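Long-range contacts in acidocalcisomal pyrophosphatase (Trypanosoma brucei brucei, PDB 5C5V), which probably hydrolyses inorganic pyrophosphate with the help of magnesium ions, its pyrophosphatase domain being joined to an EF-hand domain: residues A[8-13]-A[59-64]; A[155-160]-A[196-201]. All coordinates share one frame; numbering follows the deposited sequence.

Interaction 1: A[8-13]-A[59-64]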
loop_
_atom_site.group_PDB
_atom_site.type_symbol
_atom_site.label_atom_id
_atom_site.label_comp_id
_atom_site.label_asym_id
_atom_site.label_seq_id
_atom_site.Cartn_x
_atom_site.Cartn_y
_atom_site.Cartn_z
ATOM N N ILE A 8 28.577 -6.206 29.247
ATOM C CA ILE A 8 28.764 -4.854 29.746
ATOM C C ILE A 8 30.177 -4.358 29.442
ATOM O O ILE A 8 30.357 -3.243 28.961
ATOM C CB ILE A 8 28.501 -4.775 31.268
ATOM C CG1 ILE A 8 27.013 -5.002 31.553
ATOM C CG2 ILE A 8 28.970 -3.448 31.827
ATOM C CD1 ILE A 8 26.640 -4.962 33.003
ATOM N N MET A 9 31.175 -5.200 29.700
ATOM C CA MET A 9 32.564 -4.810 29.489
ATOM C C MET A 9 32.892 -4.741 28.008
ATOM O O MET A 9 33.766 -3.992 27.590
ATOM C CB MET A 9 33.518 -5.790 30.186
ATOM C CG MET A 9 33.391 -5.807 31.689
ATOM S SD MET A 9 33.650 -4.201 32.455
ATOM C CE MET A 9 35.417 -3.992 32.293
ATOM N N SER A 10 32.186 -5.543 27.222
ATOM C CA SER A 10 32.340 -5.525 25.774
ATOM C C SER A 10 31.823 -4.217 25.161
ATOM O O SER A 10 32.434 -3.675 24.245
ATOM C CB SER A 10 31.635 -6.723 25.164
ATOM O OG SER A 10 31.960 -6.818 23.798
ATOM N N ARG A 11 30.701 -3.712 25.663
ATOM C CA ARG A 11 30.200 -2.406 25.233
ATOM C C ARG A 11 31.106 -1.282 25.760
ATOM O O ARG A 11 31.333 -0.280 25.075
ATOM C CB ARG A 11 28.761 -2.193 25.693
ATOM C CG ARG A 11 27.753 -3.070 24.960
ATOM C CD ARG A 11 26.321 -2.685 25.290
ATOM N NE ARG A 11 26.005 -2.932 26.688
ATOM C CZ ARG A 11 25.504 -4.077 27.145
ATOM N NH1 ARG A 11 25.243 -5.069 26.301
ATOM N NH2 ARG A 11 25.249 -4.224 28.440
ATOM N N LEU A 12 31.647 -1.463 26.960
ATOM C CA LEU A 12 32.597 -0.516 27.506
ATOM C C LEU A 12 33.819 -0.404 26.595
ATOM O O LEU A 12 34.324 0.685 26.326
ATOM C CB LEU A 12 33.023 -0.952 28.926
ATOM C CG LEU A 12 34.114 -0.236 29.731
ATOM C CD1 LEU A 12 35.492 -0.635 29.276
ATOM C CD2 LEU A 12 33.959 1.260 29.657
ATOM N N PHE A 13 34.299 -1.561 26.161
ATOM C CA PHE A 13 35.479 -1.659 25.320
ATOM C C PHE A 13 35.243 -0.921 23.991
ATOM O O PHE A 13 36.108 -0.193 23.503
ATOM C CB PHE A 13 35.824 -3.131 25.096
ATOM C CG PHE A 13 37.119 -3.350 24.393
ATOM C CD1 PHE A 13 37.194 -3.305 23.014
ATOM C CD2 PHE A 13 38.267 -3.627 25.111
ATOM C CE1 PHE A 13 38.398 -3.514 22.368
ATOM C CE2 PHE A 13 39.466 -3.835 24.470
ATOM C CZ PHE A 13 39.530 -3.783 23.095
ATOM N N VAL A 59 46.123 -4.994 23.000
ATOM C CA VAL A 59 45.083 -5.239 23.986
ATOM C C VAL A 59 43.756 -5.496 23.285
ATOM O O VAL A 59 42.944 -4.587 23.119
ATOM C CB VAL A 59 44.942 -4.064 24.958
ATOM C CG1 VAL A 59 43.882 -4.363 25.990
ATOM C CG2 VAL A 59 46.273 -3.785 25.632
ATOM N N THR A 60 43.541 -6.741 22.874
ATOM C CA THR A 60 42.267 -7.142 22.291
ATOM C C THR A 60 41.211 -7.125 23.384
ATOM O O THR A 60 41.545 -6.992 24.552
ATOM C CB THR A 60 42.353 -8.547 21.666
ATOM O OG1 THR A 60 42.595 -9.518 22.700
ATOM C CG2 THR A 60 43.497 -8.594 20.654
ATOM N N PHE A 61 39.938 -7.251 23.030
ATOM C CA PHE A 61 38.934 -7.284 24.082
ATOM C C PHE A 61 39.174 -8.511 24.952
ATOM O O PHE A 61 39.037 -8.464 26.182
ATOM C CB PHE A 61 37.505 -7.316 23.547
ATOM C CG PHE A 61 36.495 -7.648 24.605
ATOM C CD1 PHE A 61 36.326 -6.810 25.696
ATOM C CD2 PHE A 61 35.741 -8.806 24.535
ATOM C CE1 PHE A 61 35.416 -7.111 26.697
ATOM C CE2 PHE A 61 34.826 -9.114 25.533
ATOM C CZ PHE A 61 34.665 -8.262 26.615
ATOM N N GLU A 62 39.526 -9.610 24.292
ATOM C CA GLU A 62 39.687 -10.891 24.966
ATOM C C GLU A 62 40.777 -10.817 26.030
ATOM O O GLU A 62 40.640 -11.397 27.096
ATOM C CB GLU A 62 39.996 -11.997 23.952
ATOM C CG GLU A 62 39.499 -13.382 24.362
ATOM C CD GLU A 62 38.004 -13.427 24.652
ATOM O OE1 GLU A 62 37.217 -12.873 23.855
ATOM O OE2 GLU A 62 37.606 -14.033 25.677
ATOM N N LYS A 63 41.851 -10.088 25.752
ATOM C CA LYS A 63 42.902 -9.922 26.744
ATOM C C LYS A 63 42.481 -8.923 27.809
ATOM O O LYS A 63 42.816 -9.074 28.974
ATOM C CB LYS A 63 44.208 -9.456 26.102
ATOM C CG LYS A 63 44.723 -10.321 24.962
ATOM C CD LYS A 63 46.170 -9.957 24.635
ATOM C CE LYS A 63 46.543 -10.230 23.179
ATOM N NZ LYS A 63 47.949 -9.754 22.930
ATOM N N PHE A 64 41.729 -7.906 27.412
ATOM C CA PHE A 64 41.213 -6.944 28.370
ATOM C C PHE A 64 40.294 -7.639 29.368
ATOM O O PHE A 64 40.352 -7.365 30.566
ATOM C CB PHE A 64 40.473 -5.813 27.655
ATOM C CG PHE A 64 39.805 -4.842 28.587
ATOM C CD1 PHE A 64 40.542 -3.884 29.260
ATOM C CD2 PHE A 64 38.433 -4.890 28.786
ATOM C CE1 PHE A 64 39.920 -2.996 30.118
ATOM C CE2 PHE A 64 37.808 -4.003 29.634
ATOM C CZ PHE A 64 38.555 -3.055 30.304
#
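F13 and F61 form the heart of the contact between helix 3-14 and the start of helix 61-69. CB of F61 sits over the centre of the F13 ring, 3.8 Å from the centroid and 1° off the normal. The F61 ring turns its edge toward the same phenyl in an offset edge-to-face pair, the planes at 71°. In F13, CG is anti to the backbone N (chi1 -173°), and the ring beyond it meets the backbone where the second helix begins, V59 O lying at the ring edge 3.5 Å from CZ. The far end of F61 reaches the other helix: CE1 lies 3.6 Å from S10 CA, and S10, small enough to be approached closely, sets CB off-centre over the ring. Two helix-loop-helix units joined by strands 23-24 and 59-60, through V59 and L24, are consistent with a paired EF-hand, whose first and last helices meet here. F64 completes an aromatic cluster, its ring oblique to that of F13. The bent, flexible chain of M9 brings CE 3.6 Å from F64 CE2, while L12 CD1 meets F64 CZ at 4.0 Å. Farther out, T60 is the N-cap: its OG1 accepts from K63 N at 3.2 Å, fixing the helix start that presents F61 and F64. Helix 73-87 packs on M9 through V83 and on L12 through F87.

Interaction 2: A[155-160]-A[196-201]. With 2PN (imidodiphosphoric acid), chain C.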
loop_
_atom_site.group_PDB
_atom_site.type_symbol
_atom_site.label_atom_id
_atom_site.label_comp_id
_atom_site.label_asym_id
_atom_site.label_seq_id
_atom_site.Cartn_x
_atom_site.Cartn_y
_atom_site.Cartn_z
ATOM N N ILE A 155 -1.218 -14.253 19.105
ATOM C CA ILE A 155 -0.607 -15.555 18.906
ATOM C C ILE A 155 -1.365 -16.310 17.838
ATOM O O ILE A 155 -2.535 -16.650 18.029
ATOM C CB ILE A 155 -0.591 -16.383 20.197
ATOM C CG1 ILE A 155 0.128 -15.606 21.304
ATOM C CG2 ILE A 155 0.056 -17.745 19.945
ATOM C CD1 ILE A 155 -0.154 -16.132 22.691
ATOM N N CYS A 156 -0.717 -16.560 16.707
ATOM C CA CYS A 156 -1.360 -17.314 15.644
ATOM C C CYS A 156 -1.327 -18.813 15.931
ATOM O O CYS A 156 -0.263 -19.418 16.015
ATOM C CB CYS A 156 -0.705 -17.035 14.293
ATOM S SG CYS A 156 -1.464 -17.958 12.922
ATOM N N GLU A 157 -2.508 -19.397 16.074
ATOM C CA GLU A 157 -2.679 -20.838 16.230
ATOM C C GLU A 157 -2.964 -21.489 14.870
ATOM O O GLU A 157 -2.460 -22.573 14.562
ATOM C CB GLU A 157 -3.820 -21.125 17.210
ATOM C CG GLU A 157 -3.558 -20.567 18.607
ATOM C CD GLU A 157 -4.784 -20.539 19.518
ATOM O OE1 GLU A 157 -5.911 -20.273 19.029
ATOM O OE2 GLU A 157 -4.604 -20.761 20.742
ATOM N N ILE A 158 -3.785 -20.823 14.060
ATOM C CA ILE A 158 -4.201 -21.376 12.774
ATOM C C ILE A 158 -3.970 -20.421 11.609
ATOM O O ILE A 158 -4.725 -19.466 11.405
ATOM C CB ILE A 158 -5.673 -21.777 12.818
ATOM C CG1 ILE A 158 -5.883 -22.788 13.945
ATOM C CG2 ILE A 158 -6.128 -22.344 11.461
ATOM C CD1 ILE A 158 -7.316 -23.193 14.112
ATOM N N PRO A 159 -2.934 -20.695 10.825
ATOM C CA PRO A 159 -2.594 -19.773 9.754
ATOM C C PRO A 159 -3.669 -19.688 8.680
ATOM O O PRO A 159 -4.459 -20.608 8.470
ATOM C CB PRO A 159 -1.302 -20.366 9.182
ATOM C CG PRO A 159 -0.745 -21.192 10.300
ATOM C CD PRO A 159 -1.966 -21.792 10.919
ATOM N N LYS A 160 -3.683 -18.536 8.033
ATOM C CA LYS A 160 -4.478 -18.273 6.854
ATOM C C LYS A 160 -4.415 -19.458 5.876
ATOM O O LYS A 160 -3.330 -19.992 5.607
ATOM C CB LYS A 160 -3.946 -16.986 6.214
ATOM C CG LYS A 160 -4.816 -16.309 5.194
ATOM C CD LYS A 160 -4.069 -15.073 4.702
ATOM C CE LYS A 160 -4.896 -14.233 3.781
ATOM N NZ LYS A 160 -5.910 -13.538 4.563
ATOM N N TRP A 196 -8.498 -16.587 7.363
ATOM C CA TRP A 196 -7.706 -15.522 7.961
ATOM C C TRP A 196 -6.831 -16.155 9.034
ATOM O O TRP A 196 -7.104 -17.273 9.474
ATOM C CB TRP A 196 -8.601 -14.442 8.563
ATOM C CG TRP A 196 -9.655 -13.989 7.607
ATOM C CD1 TRP A 196 -9.568 -12.959 6.735
ATOM C CD2 TRP A 196 -10.945 -14.584 7.409
ATOM N NE1 TRP A 196 -10.724 -12.866 5.995
ATOM C CE2 TRP A 196 -11.588 -13.852 6.396
ATOM C CE3 TRP A 196 -11.617 -15.658 7.996
ATOM C CZ2 TRP A 196 -12.875 -14.158 5.954
ATOM C CZ3 TRP A 196 -12.895 -15.966 7.557
ATOM C CH2 TRP A 196 -13.512 -15.218 6.546
ATOM N N ASN A 197 -5.780 -15.455 9.446
ATOM C CA ASN A 197 -4.974 -15.921 10.555
ATOM C C ASN A 197 -5.836 -15.935 11.795
ATOM O O ASN A 197 -6.408 -14.909 12.162
ATOM C CB ASN A 197 -3.755 -15.031 10.779
ATOM C CG ASN A 197 -2.804 -15.046 9.614
ATOM O OD1 ASN A 197 -2.348 -16.103 9.190
ATOM N ND2 ASN A 197 -2.488 -13.868 9.096
ATOM N N TYR A 198 -5.911 -17.097 12.434
ATOM C CA TYR A 198 -6.736 -17.280 13.606
ATOM C C TYR A 198 -5.872 -17.649 14.814
ATOM O O TYR A 198 -4.901 -18.388 14.686
ATOM C CB TYR A 198 -7.778 -18.362 13.342
ATOM C CG TYR A 198 -8.727 -18.588 14.487
ATOM C CD1 TYR A 198 -9.825 -17.757 14.684
ATOM C CD2 TYR A 198 -8.519 -19.625 15.384
ATOM C CE1 TYR A 198 -10.697 -17.967 15.741
ATOM C CE2 TYR A 198 -9.384 -19.838 16.444
ATOM C CZ TYR A 198 -10.465 -19.011 16.612
ATOM O OH TYR A 198 -11.324 -19.225 17.654
ATOM N N GLY A 199 -6.224 -17.131 15.984
ATOM C CA GLY A 199 -5.459 -17.421 17.182
ATOM C C GLY A 199 -6.056 -16.812 18.430
ATOM O O GLY A 199 -7.265 -16.795 18.612
ATOM N N ALA A 200 -5.197 -16.297 19.300
ATOM C CA ALA A 200 -5.657 -15.820 20.591
ATOM C C ALA A 200 -4.792 -14.687 21.127
ATOM O O ALA A 200 -3.671 -14.461 20.654
ATOM C CB ALA A 200 -5.687 -16.972 21.583
ATOM N N PHE A 201 -5.339 -13.961 22.093
ATOM C CA PHE A 201 -4.587 -12.946 22.803
ATOM C C PHE A 201 -4.047 -13.543 24.094
ATOM O O PHE A 201 -4.813 -14.100 24.888
ATOM C CB PHE A 201 -5.461 -11.714 23.110
ATOM C CG PHE A 201 -5.819 -10.895 21.891
ATOM C CD1 PHE A 201 -4.847 -10.178 21.207
ATOM C CD2 PHE A 201 -7.121 -10.844 21.429
ATOM C CE1 PHE A 201 -5.169 -9.422 20.090
ATOM C CE2 PHE A 201 -7.450 -10.084 20.304
ATOM C CZ PHE A 201 -6.466 -9.372 19.642
HETATM P P1 2PN C . -13.622 -23.832 18.782
HETATM O O1 2PN C . -13.006 -25.072 19.481
HETATM O O2 2PN C . -14.868 -23.385 19.593
HETATM O O3 2PN C . -13.940 -24.188 17.303
HETATM N N1 2PN C . -12.504 -22.640 18.733
HETATM P P2 2PN C . -11.983 -21.796 20.037
HETATM O O4 2PN C . -11.484 -22.769 21.166
HETATM O O5 2PN C . -13.169 -21.008 20.558
HETATM O O6 2PN C . -10.892 -20.899 19.649
HETATM O O HOH W 1 -5.491 -12.861 7.250
#
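Backbone hydrogen bonds join I155 to A200 and I158 to Y198 as antiparallel hydrogen-bonded pairs. In the second pair Y198 O accepts twice, from I158 N (172°) and, less straightly, from E157 N at 2.9 Å. This classic beta bulge shifts the register by one residue where the chain turns a corner at E157, in the curled sheet of the family's OB-fold-like barrel. Opposite C156, G199 suits its place because a CB would collide with I155 O; its CA approaches that oxygen at 3.1 Å in a CA-H...O contact. Among side-chain polar bonds, N197 OD1 accepts from K160 N at 3.0 Å, the donor above the amide plane, and also takes F233 N; ND2 is held by E227 and T231. K160 NZ donates to G229 O and to a water, and E157 OE2 accepts from I168 N. In the packing, E157 lays OE1 against G199 CA (3.4 Å), and Y198, its CG anti to the backbone N (chi1 -178°), runs side by side with I158, Y198 CD2 4.0 Å from I158 CD1. At the pocket, Y198 OH donates to O6 of imidodiphosphoric acid at 2.6 Å, that oxygen in the ring plane; R187, Y296 and K297 bind the same ligand.

Both contacts are largely buried, but they belong to different parts of an elongated chain: their centres lie 44 Å apart, on opposite sides of its centre, and they share no helix or strand. Interaction 1 joins helices 3-14 and 61-69 by hydrocarbon and aromatic packing, with no hydrogen bond across it, and lies away from the annotated sites. Interaction 2 joins strands 152-156 and 197-200 mainly through backbone hydrogen bonds, and its buried polar side chains find partners in neighbouring parts of the domain. It also reaches the ligand pocket, and W196 meets W161 of the second subunit, whereas no other chain of the assembly touches the segments of interaction 1.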